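Long-range contacts in RNA-dependent RNA Polymerase (Bombyx mori cytoplasmic polyhedrosis virus, PDB 6TZ0), which catalyses RNA-templated RNA synthesis, very probably making the viral plus strands in transcription and the minus strands in genome replication: residues R873-I881 with L892-F902; F838-Y848 with D860-K871. One frame throughout, in Å; residues are numbered along the deposited sequence.

Overall arrangement
Both contacts fold one continuous run of chain on the same side of the molecule's centre, and they come in series: F838-Y848 with D860-K871 (interaction 2) closes just before R873-I881 with L892-F902 (interaction 1) opens, with a short 3-10 segment leading from strand 867-868 towards helix 873-878. Their centres lie about 15 Å apart. They also touch: Met839 CE of interaction 2 packs 3.5 Å from Phe902 CD1 and 3.8 Å from Leu875 CD2 of interaction 1, and Leu874 CD2 reaches Ala847 CB at 4.1 Å. Interaction 2 sits about 21 Å from the centre of the chain and interaction 1 about 36 Å. Neither adjoins the metal- and nucleotide-binding residues, among them Asp547, Asp680 and Asp681.

Interaction 1: R873-I881 with L892-F902; sequences RLLYDVSNI and LDDDLLHEYGF
Leu875 meets Leu897 in the buried part of this contact between two short helices, 873-878 and 894-899, of the polymerase's C-terminal region; their axes run 111° apart and approach to 10.2 Å. The two leucines cross at about a right angle, CD2 of Leu875 lying 3.7 Å from CD1 of Leu897. Ser879 OG packs tightly on the other branch, 3.4 Å from Leu897 CD2. Val878 points at the other helix, its CG1 4.1 Å from Leu896 CD2. Tyr900 and Phe902 border this patch more distantly, and both rings meet Phe850 edge-to-face. Ahead of helix 894-899, Leu892 sets CD1 3.6 Å from Tyr876 CE1, while the tyrosine hydroxyl bonds to Asp1017.

The loose side is the outer face of helix 894-899, where Asp895, His898 and Glu899 face solvent. Asp893, the N-cap, sits at the margin: its OD1 accepts only a weak capping bond from Asp895 N, and its carboxylate pairs with Arg853. A Schellman motif with Gly901 at C-prime ends the helix. With OG anti to the carbonyl carbon (chi1 -62°), the Ser879 hydroxyl turns back to donate to Leu875 O at 2.9 Å, in the carbonyl plane, and accepts from Asp893 N at 3.3 Å (N-H...O 166°).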
loop_
_atom_site.group_PDB
_atom_site.type_symbol
_atom_site.label_atom_id
_atom_site.label_comp_id
_atom_site.label_asym_id
_atom_site.label_seq_id
_atom_site.Cartn_x
_atom_site.Cartn_y
_atom_site.Cartn_z
ATOM N N ARG A 873 23.963 -32.697 -10.075
ATOM C CA ARG A 873 25.329 -33.194 -9.988
ATOM C C ARG A 873 25.552 -34.077 -8.761
ATOM O O ARG A 873 26.530 -34.830 -8.723
ATOM C CB ARG A 873 26.284 -31.996 -9.988
ATOM C CG ARG A 873 27.752 -32.304 -10.198
ATOM C CD ARG A 873 28.564 -31.036 -10.248
ATOM N NE ARG A 873 29.983 -31.322 -10.389
ATOM C CZ ARG A 873 30.817 -31.463 -9.365
ATOM N NH1 ARG A 873 30.376 -31.337 -8.125
ATOM N NH2 ARG A 873 32.093 -31.725 -9.582
ATOM N N LEU A 874 24.656 -34.028 -7.772
ATOM C CA LEU A 874 24.782 -34.909 -6.615
ATOM C C LEU A 874 24.534 -36.366 -6.988
ATOM O O LEU A 874 25.120 -37.267 -6.376
ATOM C CB LEU A 874 23.820 -34.463 -5.516
ATOM C CG LEU A 874 23.940 -35.151 -4.156
ATOM C CD1 LEU A 874 25.287 -34.843 -3.533
ATOM C CD2 LEU A 874 22.806 -34.737 -3.245
ATOM N N LEU A 875 23.700 -36.606 -8.008
ATOM C CA LEU A 875 23.471 -37.957 -8.516
ATOM C C LEU A 875 24.750 -38.581 -9.048
ATOM O O LEU A 875 24.956 -39.792 -8.917
ATOM C CB LEU A 875 22.432 -37.931 -9.636
ATOM C CG LEU A 875 21.012 -37.440 -9.386
ATOM C CD1 LEU A 875 20.262 -37.390 -10.707
ATOM C CD2 LEU A 875 20.301 -38.330 -8.398
ATOM N N TYR A 876 25.614 -37.772 -9.646
ATOM C CA TYR A 876 26.877 -38.242 -10.185
ATOM C C TYR A 876 27.985 -38.219 -9.150
ATOM O O TYR A 876 28.906 -39.038 -9.223
ATOM C CB TYR A 876 27.260 -37.385 -11.389
ATOM C CG TYR A 876 26.317 -37.549 -12.550
ATOM C CD1 TYR A 876 26.493 -38.574 -13.465
ATOM C CD2 TYR A 876 25.232 -36.700 -12.715
ATOM C CE1 TYR A 876 25.632 -38.734 -14.528
ATOM C CE2 TYR A 876 24.361 -36.856 -13.770
ATOM C CZ TYR A 876 24.569 -37.877 -14.672
ATOM O OH TYR A 876 23.712 -38.049 -15.729
ATOM N N ASP A 877 27.905 -37.302 -8.185
ATOM C CA ASP A 877 28.876 -37.255 -7.100
ATOM C C ASP A 877 28.747 -38.476 -6.196
ATOM O O ASP A 877 29.755 -38.997 -5.708
ATOM C CB ASP A 877 28.692 -35.964 -6.301
ATOM C CG ASP A 877 29.874 -35.646 -5.407
ATOM O OD1 ASP A 877 30.889 -36.367 -5.453
ATOM O OD2 ASP A 877 29.783 -34.665 -4.638
ATOM N N VAL A 878 27.519 -38.954 -5.971
ATOM C CA VAL A 878 27.338 -40.191 -5.211
ATOM C C VAL A 878 27.856 -41.393 -6.005
ATOM O O VAL A 878 28.401 -42.345 -5.430
ATOM C CB VAL A 878 25.855 -40.326 -4.798
ATOM C CG1 VAL A 878 25.556 -41.660 -4.153
ATOM C CG2 VAL A 878 25.501 -39.242 -3.812
ATOM N N SER A 879 27.800 -41.325 -7.335
ATOM C CA SER A 879 28.243 -42.401 -8.214
ATOM C C SER A 879 29.765 -42.445 -8.424
ATOM O O SER A 879 30.198 -43.108 -9.376
ATOM C CB SER A 879 27.547 -42.285 -9.571
ATOM O OG SER A 879 26.147 -42.424 -9.433
ATOM N N ASN A 880 30.550 -41.778 -7.566
ATOM C CA ASN A 880 32.018 -41.747 -7.587
ATOM C C ASN A 880 32.533 -41.214 -8.927
ATOM O O ASN A 880 33.080 -41.931 -9.765
ATOM C CB ASN A 880 32.631 -43.110 -7.246
ATOM C CG ASN A 880 34.086 -43.003 -6.827
ATOM O OD1 ASN A 880 34.662 -41.916 -6.809
ATOM N ND2 ASN A 880 34.682 -44.131 -6.472
ATOM N N ILE A 881 32.295 -39.915 -9.093
ATOM C CA ILE A 881 32.535 -39.204 -10.344
ATOM C C ILE A 881 34.020 -39.194 -10.720
ATOM O O ILE A 881 34.370 -39.182 -11.904
ATOM C CB ILE A 881 31.935 -37.793 -10.202
ATOM C CG1 ILE A 881 32.040 -36.955 -11.464
ATOM C CG2 ILE A 881 32.480 -37.092 -8.975
ATOM C CD1 ILE A 881 31.158 -35.762 -11.369
ATOM N N LEU A 892 25.588 -44.288 -14.163
ATOM C CA LEU A 892 25.140 -43.915 -12.836
ATOM C C LEU A 892 25.015 -45.245 -12.124
ATOM O O LEU A 892 24.556 -46.227 -12.708
ATOM C CB LEU A 892 23.782 -43.221 -12.878
ATOM C CG LEU A 892 23.743 -41.832 -13.510
ATOM C CD1 LEU A 892 23.972 -41.930 -15.009
ATOM C CD2 LEU A 892 22.433 -41.126 -13.201
ATOM N N ASP A 893 25.429 -45.305 -10.869
ATOM C CA ASP A 893 25.328 -46.561 -10.161
ATOM C C ASP A 893 23.905 -46.555 -9.673
ATOM O O ASP A 893 23.626 -46.036 -8.600
ATOM C CB ASP A 893 26.291 -46.580 -8.977
ATOM C CG ASP A 893 26.211 -47.867 -8.182
ATOM O OD1 ASP A 893 25.675 -48.861 -8.710
ATOM O OD2 ASP A 893 26.687 -47.886 -7.027
ATOM N N ASP A 894 22.992 -47.138 -10.449
ATOM C CA ASP A 894 21.603 -47.087 -10.005
ATOM C C ASP A 894 21.330 -47.928 -8.761
ATOM O O ASP A 894 20.312 -47.710 -8.097
ATOM C CB ASP A 894 20.693 -47.534 -11.147
ATOM C CG ASP A 894 20.665 -46.539 -12.283
ATOM O OD1 ASP A 894 20.774 -45.326 -12.010
ATOM O OD2 ASP A 894 20.558 -46.965 -13.451
ATOM N N ASP A 895 22.210 -48.870 -8.425
ATOM C CA ASP A 895 22.004 -49.693 -7.236
ATOM C C ASP A 895 22.212 -48.876 -5.966
ATOM O O ASP A 895 21.383 -48.913 -5.046
ATOM C CB ASP A 895 22.952 -50.893 -7.274
ATOM C CG ASP A 895 22.586 -51.977 -6.271
ATOM O OD1 ASP A 895 21.568 -51.850 -5.557
ATOM O OD2 ASP A 895 23.337 -52.971 -6.196
ATOM N N LEU A 896 23.318 -48.132 -5.899
ATOM C CA LEU A 896 23.576 -47.277 -4.748
ATOM C C LEU A 896 22.590 -46.120 -4.685
ATOM O O LEU A 896 22.209 -45.689 -3.593
ATOM C CB LEU A 896 25.013 -46.766 -4.801
ATOM C CG LEU A 896 25.502 -45.948 -3.611
ATOM C CD1 LEU A 896 25.413 -46.795 -2.373
ATOM C CD2 LEU A 896 26.925 -45.485 -3.830
ATOM N N LEU A 897 22.147 -45.629 -5.841
ATOM C CA LEU A 897 21.136 -44.580 -5.874
ATOM C C LEU A 897 19.773 -45.114 -5.445
ATOM O O LEU A 897 18.934 -44.350 -4.957
ATOM C CB LEU A 897 21.062 -43.974 -7.280
ATOM C CG LEU A 897 21.959 -42.810 -7.738
ATOM C CD1 LEU A 897 21.592 -41.544 -7.038
ATOM C CD2 LEU A 897 23.440 -43.058 -7.527
ATOM N N HIS A 898 19.541 -46.418 -5.618
ATOM C CA HIS A 898 18.317 -47.051 -5.142
ATOM C C HIS A 898 18.352 -47.289 -3.638
ATOM O O HIS A 898 17.331 -47.137 -2.961
ATOM C CB HIS A 898 18.093 -48.374 -5.877
ATOM C CG HIS A 898 16.879 -49.121 -5.420
ATOM N ND1 HIS A 898 15.601 -48.763 -5.788
ATOM C CD2 HIS A 898 16.748 -50.194 -4.606
ATOM C CE1 HIS A 898 14.735 -49.587 -5.228
ATOM N NE2 HIS A 898 15.405 -50.466 -4.507
ATOM N N GLU A 899 19.517 -47.668 -3.104
ATOM C CA GLU A 899 19.612 -47.979 -1.679
ATOM C C GLU A 899 19.494 -46.733 -0.808
ATOM O O GLU A 899 19.103 -46.835 0.359
ATOM C CB GLU A 899 20.920 -48.717 -1.404
ATOM C CG GLU A 899 20.929 -50.112 -2.004
ATOM C CD GLU A 899 22.257 -50.823 -1.859
ATOM O OE1 GLU A 899 23.232 -50.190 -1.416
ATOM O OE2 GLU A 899 22.325 -52.023 -2.198
ATOM N N TYR A 900 19.821 -45.558 -1.345
ATOM C CA TYR A 900 19.524 -44.310 -0.657
ATOM C C TYR A 900 18.130 -43.785 -0.959
ATOM O O TYR A 900 17.665 -42.876 -0.268
ATOM C CB TYR A 900 20.531 -43.220 -1.020
ATOM C CG TYR A 900 21.900 -43.332 -0.401
ATOM C CD1 TYR A 900 22.111 -42.977 0.920
ATOM C CD2 TYR A 900 22.992 -43.731 -1.154
ATOM C CE1 TYR A 900 23.365 -43.058 1.485
ATOM C CE2 TYR A 900 24.249 -43.813 -0.596
ATOM C CZ TYR A 900 24.430 -43.474 0.717
ATOM O OH TYR A 900 25.683 -43.559 1.265
ATOM N N GLY A 901 17.464 -44.306 -1.981
ATOM C CA GLY A 901 16.111 -43.882 -2.270
ATOM C C GLY A 901 15.994 -42.648 -3.130
ATOM O O GLY A 901 14.979 -41.951 -3.059
ATOM N N PHE A 902 17.012 -42.348 -3.939
ATOM C CA PHE A 902 16.913 -41.237 -4.878
ATOM C C PHE A 902 15.964 -41.555 -6.022
ATOM O O PHE A 902 15.316 -40.651 -6.565
ATOM C CB PHE A 902 18.290 -40.890 -5.440
ATOM C CG PHE A 902 19.202 -40.207 -4.463
ATOM C CD1 PHE A 902 19.076 -38.857 -4.219
ATOM C CD2 PHE A 902 20.199 -40.904 -3.811
ATOM C CE1 PHE A 902 19.914 -38.214 -3.337
ATOM C CE2 PHE A 902 21.047 -40.262 -2.932
ATOM C CZ PHE A 902 20.899 -38.918 -2.694
#

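Interaction 2: F838-Y848 with D860-K871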
loop_
_atom_site.group_PDB
_atom_site.type_symbol
_atom_site.label_atom_id
_atom_site.label_comp_id
_atom_site.label_asym_id
_atom_site.label_seq_id
_atom_site.Cartn_x
_atom_site.Cartn_y
_atom_site.Cartn_z
ATOM N N PHE A 838 16.686 -33.096 -1.718
ATOM C CA PHE A 838 17.949 -32.664 -2.291
ATOM C C PHE A 838 17.944 -32.726 -3.810
ATOM O O PHE A 838 19.009 -32.832 -4.421
ATOM C CB PHE A 838 19.077 -33.522 -1.725
ATOM C CG PHE A 838 19.018 -33.669 -0.236
ATOM C CD1 PHE A 838 19.333 -32.615 0.597
ATOM C CD2 PHE A 838 18.661 -34.877 0.332
ATOM C CE1 PHE A 838 19.274 -32.760 1.970
ATOM C CE2 PHE A 838 18.609 -35.027 1.701
ATOM C CZ PHE A 838 18.920 -33.968 2.519
ATOM N N MET A 839 16.781 -32.646 -4.433
ATOM C CA MET A 839 16.658 -32.965 -5.841
ATOM C C MET A 839 16.314 -31.754 -6.692
ATOM O O MET A 839 15.785 -30.758 -6.190
ATOM C CB MET A 839 15.604 -34.063 -6.032
ATOM C CG MET A 839 16.110 -35.451 -5.683
ATOM S SD MET A 839 17.352 -36.056 -6.851
ATOM C CE MET A 839 18.900 -35.800 -5.985
ATOM N N PRO A 840 16.657 -31.787 -7.983
ATOM C CA PRO A 840 16.139 -30.775 -8.911
ATOM C C PRO A 840 14.628 -30.875 -9.012
ATOM O O PRO A 840 14.076 -31.961 -9.207
ATOM C CB PRO A 840 16.815 -31.133 -10.237
ATOM C CG PRO A 840 18.008 -31.876 -9.855
ATOM C CD PRO A 840 17.657 -32.647 -8.633
ATOM N N ARG A 841 13.967 -29.730 -8.826
ATOM C CA ARG A 841 12.520 -29.553 -8.712
ATOM C C ARG A 841 11.920 -30.303 -7.527
ATOM O O ARG A 841 10.699 -30.457 -7.456
ATOM C CB ARG A 841 11.788 -29.939 -10.005
ATOM C CG ARG A 841 12.146 -29.066 -11.186
ATOM C CD ARG A 841 11.499 -29.566 -12.459
ATOM N NE ARG A 841 10.045 -29.495 -12.398
ATOM C CZ ARG A 841 9.335 -28.424 -12.733
ATOM N NH1 ARG A 841 8.012 -28.451 -12.648
ATOM N NH2 ARG A 841 9.947 -27.325 -13.154
ATOM N N GLY A 842 12.742 -30.750 -6.583
ATOM C CA GLY A 842 12.262 -31.365 -5.370
ATOM C C GLY A 842 12.361 -30.387 -4.226
ATOM O O GLY A 842 11.653 -29.380 -4.208
ATOM N N GLY A 843 13.244 -30.653 -3.274
ATOM C CA GLY A 843 13.417 -29.734 -2.171
ATOM C C GLY A 843 14.460 -28.673 -2.450
ATOM O O GLY A 843 14.316 -27.535 -1.992
ATOM N N GLU A 844 15.495 -29.049 -3.211
ATOM C CA GLU A 844 16.657 -28.211 -3.534
ATOM C C GLU A 844 17.336 -27.690 -2.270
ATOM O O GLU A 844 17.667 -26.511 -2.149
ATOM C CB GLU A 844 16.282 -27.059 -4.467
ATOM C CG GLU A 844 15.864 -27.484 -5.850
ATOM C CD GLU A 844 15.516 -26.309 -6.730
ATOM O OE1 GLU A 844 15.523 -25.169 -6.226
ATOM O OE2 GLU A 844 15.221 -26.524 -7.922
ATOM N N TYR A 845 17.541 -28.585 -1.329
ATOM C CA TYR A 845 18.110 -28.211 -0.054
ATOM C C TYR A 845 19.566 -28.670 0.020
ATOM O O TYR A 845 19.929 -29.664 -0.615
ATOM C CB TYR A 845 17.287 -28.835 1.082
ATOM C CG TYR A 845 17.587 -28.295 2.442
ATOM C CD1 TYR A 845 17.118 -27.051 2.820
ATOM C CD2 TYR A 845 18.339 -29.020 3.346
ATOM C CE1 TYR A 845 17.396 -26.540 4.046
ATOM C CE2 TYR A 845 18.617 -28.519 4.586
ATOM C CZ TYR A 845 18.139 -27.279 4.928
ATOM O OH TYR A 845 18.410 -26.760 6.157
ATOM N N PRO A 846 20.436 -27.935 0.720
ATOM C CA PRO A 846 21.832 -28.370 0.852
ATOM C C PRO A 846 21.973 -29.666 1.635
ATOM O O PRO A 846 21.344 -29.860 2.676
ATOM C CB PRO A 846 22.494 -27.202 1.588
ATOM C CG PRO A 846 21.660 -26.044 1.252
ATOM C CD PRO A 846 20.264 -26.546 1.175
ATOM N N ALA A 847 22.824 -30.547 1.128
ATOM C CA ALA A 847 22.908 -31.918 1.600
ATOM C C ALA A 847 24.106 -32.145 2.512
ATOM O O ALA A 847 25.077 -31.391 2.511
ATOM C CB ALA A 847 22.972 -32.885 0.415
ATOM N N TYR A 848 24.009 -33.206 3.296
ATOM C CA TYR A 848 25.082 -33.712 4.142
ATOM C C TYR A 848 25.920 -34.713 3.356
ATOM O O TYR A 848 25.522 -35.123 2.264
ATOM C CB TYR A 848 24.466 -34.329 5.399
ATOM C CG TYR A 848 23.919 -33.317 6.369
ATOM C CD1 TYR A 848 24.738 -32.742 7.328
ATOM C CD2 TYR A 848 22.591 -32.921 6.314
ATOM C CE1 TYR A 848 24.253 -31.814 8.211
ATOM C CE2 TYR A 848 22.092 -31.993 7.198
ATOM C CZ TYR A 848 22.929 -31.443 8.142
ATOM O OH TYR A 848 22.445 -30.516 9.024
ATOM N N ASP A 860 29.881 -31.796 2.401
ATOM C CA ASP A 860 28.854 -31.166 3.227
ATOM C C ASP A 860 28.524 -29.824 2.599
ATOM O O ASP A 860 29.281 -28.862 2.738
ATOM C CB ASP A 860 29.356 -31.006 4.659
ATOM C CG ASP A 860 28.255 -30.633 5.639
ATOM O OD1 ASP A 860 27.083 -30.500 5.232
ATOM O OD2 ASP A 860 28.576 -30.468 6.832
ATOM N N GLU A 861 27.394 -29.764 1.898
ATOM C CA GLU A 861 27.088 -28.616 1.058
ATOM C C GLU A 861 26.766 -27.404 1.916
ATOM O O GLU A 861 25.900 -27.458 2.792
ATOM C CB GLU A 861 25.930 -28.933 0.122
ATOM C CG GLU A 861 26.249 -30.018 -0.876
ATOM C CD GLU A 861 25.120 -30.275 -1.843
ATOM O OE1 GLU A 861 24.048 -29.664 -1.681
ATOM O OE2 GLU A 861 25.302 -31.096 -2.764
ATOM N N SER A 862 27.481 -26.317 1.669
ATOM C CA SER A 862 27.468 -25.168 2.548
ATOM C C SER A 862 26.231 -24.319 2.286
ATOM O O SER A 862 25.376 -24.647 1.464
ATOM C CB SER A 862 28.753 -24.363 2.369
ATOM O OG SER A 862 28.796 -23.259 3.248
ATOM N N MET A 863 26.145 -23.193 2.975
ATOM C CA MET A 863 24.999 -22.310 2.840
ATOM C C MET A 863 25.063 -21.442 1.595
ATOM O O MET A 863 24.154 -20.638 1.373
ATOM C CB MET A 863 24.884 -21.429 4.080
ATOM C CG MET A 863 24.739 -22.239 5.342
ATOM S SD MET A 863 23.347 -23.361 5.225
ATOM C CE MET A 863 22.017 -22.188 5.235
ATOM N N PHE A 864 26.107 -21.585 0.782
ATOM C CA PHE A 864 26.275 -20.799 -0.428
ATOM C C PHE A 864 26.208 -21.658 -1.678
ATOM O O PHE A 864 26.703 -21.249 -2.730
ATOM C CB PHE A 864 27.603 -20.055 -0.395
ATOM C CG PHE A 864 27.770 -19.187 0.795
ATOM C CD1 PHE A 864 27.096 -17.993 0.894
ATOM C CD2 PHE A 864 28.619 -19.558 1.813
ATOM C CE1 PHE A 864 27.266 -17.195 1.982
ATOM C CE2 PHE A 864 28.799 -18.757 2.908
ATOM C CZ PHE A 864 28.115 -17.574 2.997
ATOM N N THR A 865 25.621 -22.844 -1.591
ATOM C CA THR A 865 25.574 -23.710 -2.754
ATOM C C THR A 865 24.424 -23.317 -3.673
ATOM O O THR A 865 23.379 -22.827 -3.235
ATOM C CB THR A 865 25.469 -25.178 -2.334
ATOM O OG1 THR A 865 25.453 -26.015 -3.495
ATOM C CG2 THR A 865 24.233 -25.436 -1.511
ATOM N N ALA A 866 24.648 -23.505 -4.968
ATOM C CA ALA A 866 23.691 -23.090 -5.973
ATOM C C ALA A 866 22.534 -24.076 -6.042
ATOM O O ALA A 866 22.660 -25.255 -5.710
ATOM C CB ALA A 866 24.364 -22.970 -7.335
ATOM N N ARG A 867 21.393 -23.573 -6.483
ATOM C CA ARG A 867 20.207 -24.387 -6.667
ATOM C C ARG A 867 19.879 -24.433 -8.148
ATOM O O ARG A 867 20.655 -23.976 -8.988
ATOM C CB ARG A 867 19.035 -23.847 -5.851
ATOM C CG ARG A 867 19.259 -23.994 -4.365
ATOM C CD ARG A 867 18.091 -23.488 -3.560
ATOM N NE ARG A 867 18.314 -23.687 -2.134
ATOM C CZ ARG A 867 18.846 -22.778 -1.330
ATOM N NH1 ARG A 867 19.017 -23.044 -0.043
ATOM N NH2 ARG A 867 19.191 -21.596 -1.809
ATOM N N GLY A 868 18.728 -25.007 -8.467
ATOM C CA GLY A 868 18.360 -25.173 -9.854
ATOM C C GLY A 868 18.854 -26.490 -10.403
ATOM O O GLY A 868 18.811 -27.510 -9.711
ATOM N N ALA A 869 19.353 -26.481 -11.638
ATOM C CA ALA A 869 19.828 -27.700 -12.275
ATOM C C ALA A 869 21.170 -28.172 -11.737
ATOM O O ALA A 869 21.595 -29.279 -12.081
ATOM C CB ALA A 869 19.923 -27.498 -13.787
ATOM N N TYR A 870 21.841 -27.373 -10.906
ATOM C CA TYR A 870 23.123 -27.778 -10.343
ATOM C C TYR A 870 22.965 -28.844 -9.261
ATOM O O TYR A 870 23.943 -29.517 -8.922
ATOM C CB TYR A 870 23.854 -26.540 -9.811
ATOM C CG TYR A 870 25.247 -26.797 -9.289
ATOM C CD1 TYR A 870 26.270 -27.176 -10.147
ATOM C CD2 TYR A 870 25.547 -26.634 -7.942
ATOM C CE1 TYR A 870 27.541 -27.411 -9.679
ATOM C CE2 TYR A 870 26.822 -26.857 -7.463
ATOM C CZ TYR A 870 27.815 -27.247 -8.340
ATOM O OH TYR A 870 29.087 -27.473 -7.870
ATOM N N LYS A 871 21.750 -29.052 -8.750
ATOM C CA LYS A 871 21.517 -30.107 -7.771
ATOM C C LYS A 871 21.538 -31.502 -8.393
ATOM O O LYS A 871 21.602 -32.495 -7.662
ATOM C CB LYS A 871 20.186 -29.869 -7.062
ATOM C CG LYS A 871 20.150 -28.607 -6.235
ATOM C CD LYS A 871 21.122 -28.693 -5.082
ATOM C CE LYS A 871 20.641 -29.687 -4.053
ATOM N NZ LYS A 871 21.547 -29.735 -2.877
#
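Lys871 rests its CB and carbonyl carbon on the ring of Pro840, Lys871 C lying 3.8 Å from Pro840 CG. The chain then bends at chi2 and chi3 (-65° and -70°) and carries its amine to the main chain of 838-848. There NZ donates to Tyr845 O at 2.8 Å, coming from above the carbonyl plane, and forms a salt bridge with Glu861 OE1, also at 2.8 Å. Phe838 O lies near CE of the same lysine.

The contact joins the irregular loop after strand 827-831, which has a type II turn from Met839 to Gly842, to segment 860-871, whose strand 867-868 pairs antiparallel with 1141-1142. Helices 754-766, 774-786 and 1174-1188 pack around it, away from the catalytic metal site. Arg867, extended from CG to NE, gives Glu844 O a hydrogen bond from NE at 2.9 Å. The oxygen lies in the guanidinium plane; the bond is in line at the carbonyl but bent at the N-H (144°). Arg867 NH2 pairs with Asp765, while Glu844's own carboxylate stays over Arg867 CB and the backbone of Gly868.

Farther along, Glu861 N donates to Ala847 O at 2.9 Å, and Ala847 N donates back to Glu861 OE1 at 3.2 Å from above the carboxylate plane. Pro846 touches Glu861 O with CB and Thr865 CG2 with CG (3.8 Å), its CD near Arg867 NH1.

Glu861 OE1 therefore serves both Lys871 and a loop amide, and OE2 pairs with Arg1188. The buried carboxylate, held between two basic groups, is probably ionised. The charged ends of Lys871 and Arg867 each combine a backbone carbonyl of the loop with an acidic partner, so a segment without regular structure is fixed to its neighbour through its main-chain polar atoms.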